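Local coordinates for sugar fermentation stimulation protein homolog (Pyrococcus furiosus, PDB 4DAV), which binds DNA, probably as its cellular function, and joins an OB domain to a PD-(D/E)XK nuclease-like domain, at residues A[40-45]-A[147-152]. The protein carries 1 engineered substitution. Sequence-based numbering, arbitrary orientation.
Sequences TGRLNE and DCPSVR. With nucleotides of chain D.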
ATOM      1  N   THR A  40      -3.761   3.838  -8.229  1.00 33.50           N
ATOM      2  CA  THR A  40      -4.111   3.669  -9.657  1.00 35.10           C
ATOM      3  C   THR A  40      -4.966   2.415  -9.923  1.00 35.92           C
ATOM      4  O   THR A  40      -5.734   2.363 -10.911  1.00 36.81           O
ATOM      5  CB  THR A  40      -2.858   3.710 -10.574  1.00 35.29           C
ATOM      6  OG1 THR A  40      -1.665   3.608  -9.779  1.00 35.69           O
ATOM      7  CG2 THR A  40      -2.820   5.019 -11.327  1.00 36.08           C
ATOM      8  N   GLY A  41      -4.871   1.434  -9.026  1.00 36.20           N
ATOM      9  CA  GLY A  41      -5.688   0.224  -9.106  1.00 35.92           C
ATOM     10  C   GLY A  41      -7.164   0.464  -9.331  1.00 36.20           C
ATOM     11  O   GLY A  41      -7.688   1.560  -9.099  1.00 36.45           O
ATOM     12  N   ARG A  42      -7.859  -0.584  -9.761  1.00 36.49           N
ATOM     13  CA  ARG A  42      -9.266  -0.462 -10.098  1.00 36.53           C
ATOM     14  C   ARG A  42     -10.129  -0.340  -8.848  1.00 35.72           C
ATOM     15  O   ARG A  42     -11.087   0.428  -8.860  1.00 35.91           O
ATOM     16  CB  ARG A  42      -9.728  -1.643 -10.951  1.00 37.14           C
ATOM     17  CG  ARG A  42      -8.966  -1.792 -12.277  1.00 39.68           C
ATOM     18  CD  ARG A  42      -9.401  -3.033 -13.068  1.00 42.27           C
ATOM     19  NE  ARG A  42      -8.747  -3.066 -14.377  1.00 46.18           N
ATOM     20  CZ  ARG A  42      -8.714  -4.113 -15.207  1.00 48.10           C
ATOM     21  NH1 ARG A  42      -9.308  -5.268 -14.893  1.00 49.65           N
ATOM     22  NH2 ARG A  42      -8.073  -4.003 -16.366  1.00 48.41           N
ATOM     23  N   LEU A  43      -9.814  -1.089  -7.790  1.00 34.17           N
ATOM     24  CA  LEU A  43     -10.573  -1.020  -6.528  1.00 33.97           C
ATOM     25  C   LEU A  43     -12.087  -1.220  -6.736  1.00 33.94           C
ATOM     26  O   LEU A  43     -12.902  -0.733  -5.938  1.00 33.16           O
ATOM     27  CB  LEU A  43     -10.327   0.327  -5.812  1.00 33.39           C
ATOM     28  CG  LEU A  43      -9.217   0.518  -4.774  1.00 33.34           C
ATOM     29  CD1 LEU A  43      -8.098  -0.526  -4.838  1.00 32.76           C
ATOM     30  CD2 LEU A  43      -8.650   1.941  -4.891  1.00 31.75           C
ATOM     31  N   ASN A  44     -12.444  -1.943  -7.796  1.00 33.77           N
ATOM     32  CA  ASN A  44     -13.838  -2.227  -8.140  1.00 33.93           C
ATOM     33  C   ASN A  44     -14.593  -2.832  -6.957  1.00 33.38           C
ATOM     34  O   ASN A  44     -15.762  -2.553  -6.762  1.00 33.41           O
ATOM     35  CB  ASN A  44     -13.923  -3.194  -9.343  1.00 34.13           C
ATOM     36  CG  ASN A  44     -13.300  -2.634 -10.593  1.00 36.16           C
ATOM     37  OD1 ASN A  44     -12.548  -3.323 -11.291  1.00 40.72           O
ATOM     38  ND2 ASN A  44     -13.602  -1.375 -10.893  1.00 38.49           N
ATOM     39  N   GLU A  45     -13.916  -3.646  -6.153  1.00 32.67           N
ATOM     40  CA  GLU A  45     -14.538  -4.196  -4.940  1.00 31.95           C
ATOM     41  C   GLU A  45     -14.857  -3.116  -3.858  1.00 30.69           C
ATOM     42  O   GLU A  45     -15.657  -3.342  -2.959  1.00 30.47           O
ATOM     43  CB  GLU A  45     -13.686  -5.355  -4.374  1.00 32.33           C
ATOM     44  CG  GLU A  45     -12.390  -4.988  -3.612  1.00 33.89           C
ATOM     45  CD  GLU A  45     -11.180  -4.685  -4.502  1.00 35.40           C
ATOM     46  OE1 GLU A  45     -11.349  -4.344  -5.686  1.00 38.38           O
ATOM     47  OE2 GLU A  45     -10.039  -4.750  -4.001  1.00 37.53           O
ATOM     48  N   ASP A 147      -4.764  -6.136  -8.705  1.00 47.74           N
ATOM     49  CA  ASP A 147      -6.167  -6.350  -9.101  1.00 48.57           C
ATOM     50  C   ASP A 147      -6.399  -6.001 -10.581  1.00 49.21           C
ATOM     51  O   ASP A 147      -7.540  -5.913 -11.042  1.00 49.15           O
ATOM     52  CB  ASP A 147      -7.137  -5.582  -8.173  1.00 48.55           C
ATOM     53  CG  ASP A 147      -7.025  -4.065  -8.296  1.00 48.62           C
ATOM     54  OD1 ASP A 147      -6.641  -3.561  -9.366  1.00 49.37           O
ATOM     55  OD2 ASP A 147      -7.338  -3.365  -7.310  1.00 50.44           O
ATOM     56  N   CYS A 148      -5.301  -5.807 -11.304  1.00 50.04           N
ATOM     57  CA  CYS A 148      -5.329  -5.423 -12.705  1.00 50.88           C
ATOM     58  C   CYS A 148      -3.896  -5.511 -13.215  1.00 51.87           C
ATOM     59  O   CYS A 148      -2.965  -5.547 -12.413  1.00 51.91           O
ATOM     60  CB  CYS A 148      -5.870  -3.999 -12.863  1.00 50.83           C
ATOM     61  SG  CYS A 148      -4.825  -2.738 -12.116  1.00 50.85           S
ATOM     62  N   PRO A 149      -3.703  -5.556 -14.545  1.00 53.35           N
ATOM     63  CA  PRO A 149      -2.336  -5.651 -15.058  1.00 54.22           C
ATOM     64  C   PRO A 149      -1.539  -4.363 -14.848  1.00 55.09           C
ATOM     65  O   PRO A 149      -1.991  -3.291 -15.254  1.00 55.32           O
ATOM     66  CB  PRO A 149      -2.542  -5.921 -16.556  1.00 54.28           C
ATOM     67  CG  PRO A 149      -3.875  -5.345 -16.866  1.00 53.97           C
ATOM     68  CD  PRO A 149      -4.701  -5.580 -15.633  1.00 53.62           C
ATOM     69  N   SER A 150      -0.374  -4.478 -14.206  1.00 56.11           N
ATOM     70  CA  SER A 150       0.533  -3.341 -14.010  1.00 56.71           C
ATOM     71  C   SER A 150       1.857  -3.573 -14.729  1.00 57.20           C
ATOM     72  O   SER A 150       2.765  -4.235 -14.211  1.00 57.13           O
ATOM     73  CB  SER A 150       0.783  -3.070 -12.522  1.00 56.90           C
ATOM     74  OG  SER A 150       1.463  -1.831 -12.339  1.00 56.97           O
ATOM     75  N   VAL A 151       1.950  -3.013 -15.930  1.00 57.88           N
ATOM     76  CA  VAL A 151       3.174  -3.050 -16.713  1.00 58.31           C
ATOM     77  C   VAL A 151       4.260  -2.279 -15.967  1.00 58.75           C
ATOM     78  O   VAL A 151       5.428  -2.663 -15.993  1.00 59.09           O
ATOM     79  CB  VAL A 151       2.975  -2.458 -18.134  1.00 58.37           C
ATOM     80  CG1 VAL A 151       4.162  -2.804 -19.020  1.00 58.11           C
ATOM     81  CG2 VAL A 151       1.685  -2.979 -18.765  1.00 58.22           C
ATOM     82  N   ARG A 152       3.870  -1.202 -15.290  1.00 59.22           N
ATOM     83  CA  ARG A 152       4.797  -0.459 -14.429  1.00 59.67           C
ATOM     84  C   ARG A 152       5.311  -1.349 -13.300  1.00 59.70           C
ATOM     85  O   ARG A 152       6.489  -1.294 -12.944  1.00 59.86           O
ATOM     86  CB  ARG A 152       4.124   0.800 -13.857  1.00 59.85           C
ATOM     87  CG  ARG A 152       5.087   1.769 -13.172  1.00 60.41           C
ATOM     88  CD  ARG A 152       4.651   3.242 -13.295  1.00 61.44           C
ATOM     89  NE  ARG A 152       4.745   3.741 -14.674  1.00 62.35           N
ATOM     90  CZ  ARG A 152       4.921   5.021 -15.028  1.00 63.11           C
ATOM     91  NH1 ARG A 152       5.047   5.982 -14.121  1.00 62.60           N
ATOM     92  NH2 ARG A 152       4.997   5.344 -16.319  1.00 63.74           N
TER
ATOM     93  P    DC D  11       8.319   5.085 -12.681  1.00 53.86           P
ATOM     94  OP1  DC D  11       9.198   4.062 -12.063  1.00 53.18           O
ATOM     95  OP2  DC D  11       7.617   4.816 -13.954  1.00 53.22           O
ATOM     96  O5'  DC D  11       7.217   5.541 -11.609  1.00 51.46           O
ATOM     97  C5'  DC D  11       7.664   5.914 -10.321  1.00 49.36           C
ATOM     98  C4'  DC D  11       6.520   6.454  -9.489  1.00 48.38           C
ATOM     99  O4'  DC D  11       6.138   7.772  -9.975  1.00 46.28           O
ATOM    100  C3'  DC D  11       5.257   5.589  -9.507  1.00 47.31           C
ATOM    101  O3'  DC D  11       4.841   5.361  -8.161  1.00 48.20           O
ATOM    102  C2'  DC D  11       4.261   6.433 -10.295  1.00 46.04           C
ATOM    103  C1'  DC D  11       4.730   7.844  -9.939  1.00 44.80           C
ATOM    104  N1   DC D  11       4.221   8.961 -10.831  1.00 41.91           N
ATOM    105  C2   DC D  11       3.710  10.118 -10.238  1.00 40.47           C
ATOM    106  O2   DC D  11       3.694  10.217  -9.008  1.00 40.81           O
ATOM    107  N3   DC D  11       3.238  11.111 -11.027  1.00 39.48           N
ATOM    108  C4   DC D  11       3.268  11.006 -12.358  1.00 38.16           C
ATOM    109  N4   DC D  11       2.796  12.034 -13.062  1.00 35.51           N
ATOM    110  C5   DC D  11       3.782   9.841 -12.995  1.00 38.84           C
ATOM    111  C6   DC D  11       4.240   8.860 -12.197  1.00 40.85           C
TER
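D147 and R42 illustrate how a carboxylate can hold, by its backbone, a loop some hundred residues away in sequence. Their side chains pass obliquely, guanidinium and carboxylate planes 18° apart, but R42 NE stays 5.5 Å from D147 OD1, so the charged atoms do not meet. Instead each D147 oxygen takes a successive amide: OD1 accepts R42 N at 3.2 Å, on its syn side and 25° out of the carboxylate plane, and OD2 accepts a weak bond from L43 N at 3.4 Å. With chi1 at 67°, CG points to the loop, and chi2 then turns one oxygen to each amide. E45 OE1, 4.4 Å from D147 OD2, is a like charge that the two N-H donors probably help to offset. Replaced by alanine, D147 would lose its carboxylate, and both amides would probably be left without this acceptor. The extended R42 side chain runs along C148, whose CB sits 3.4 Å from NE over one guanidinium face; P149 CD lies over the same group. Beyond, S150 N-caps helix 151-165, where OP2 of DC11 of chain D lies over R152's guanidinium face and NH1 bonds weakly to O5'. The contact thus bridges the OB and PD-(D/E)XK-like domains beside bound DNA.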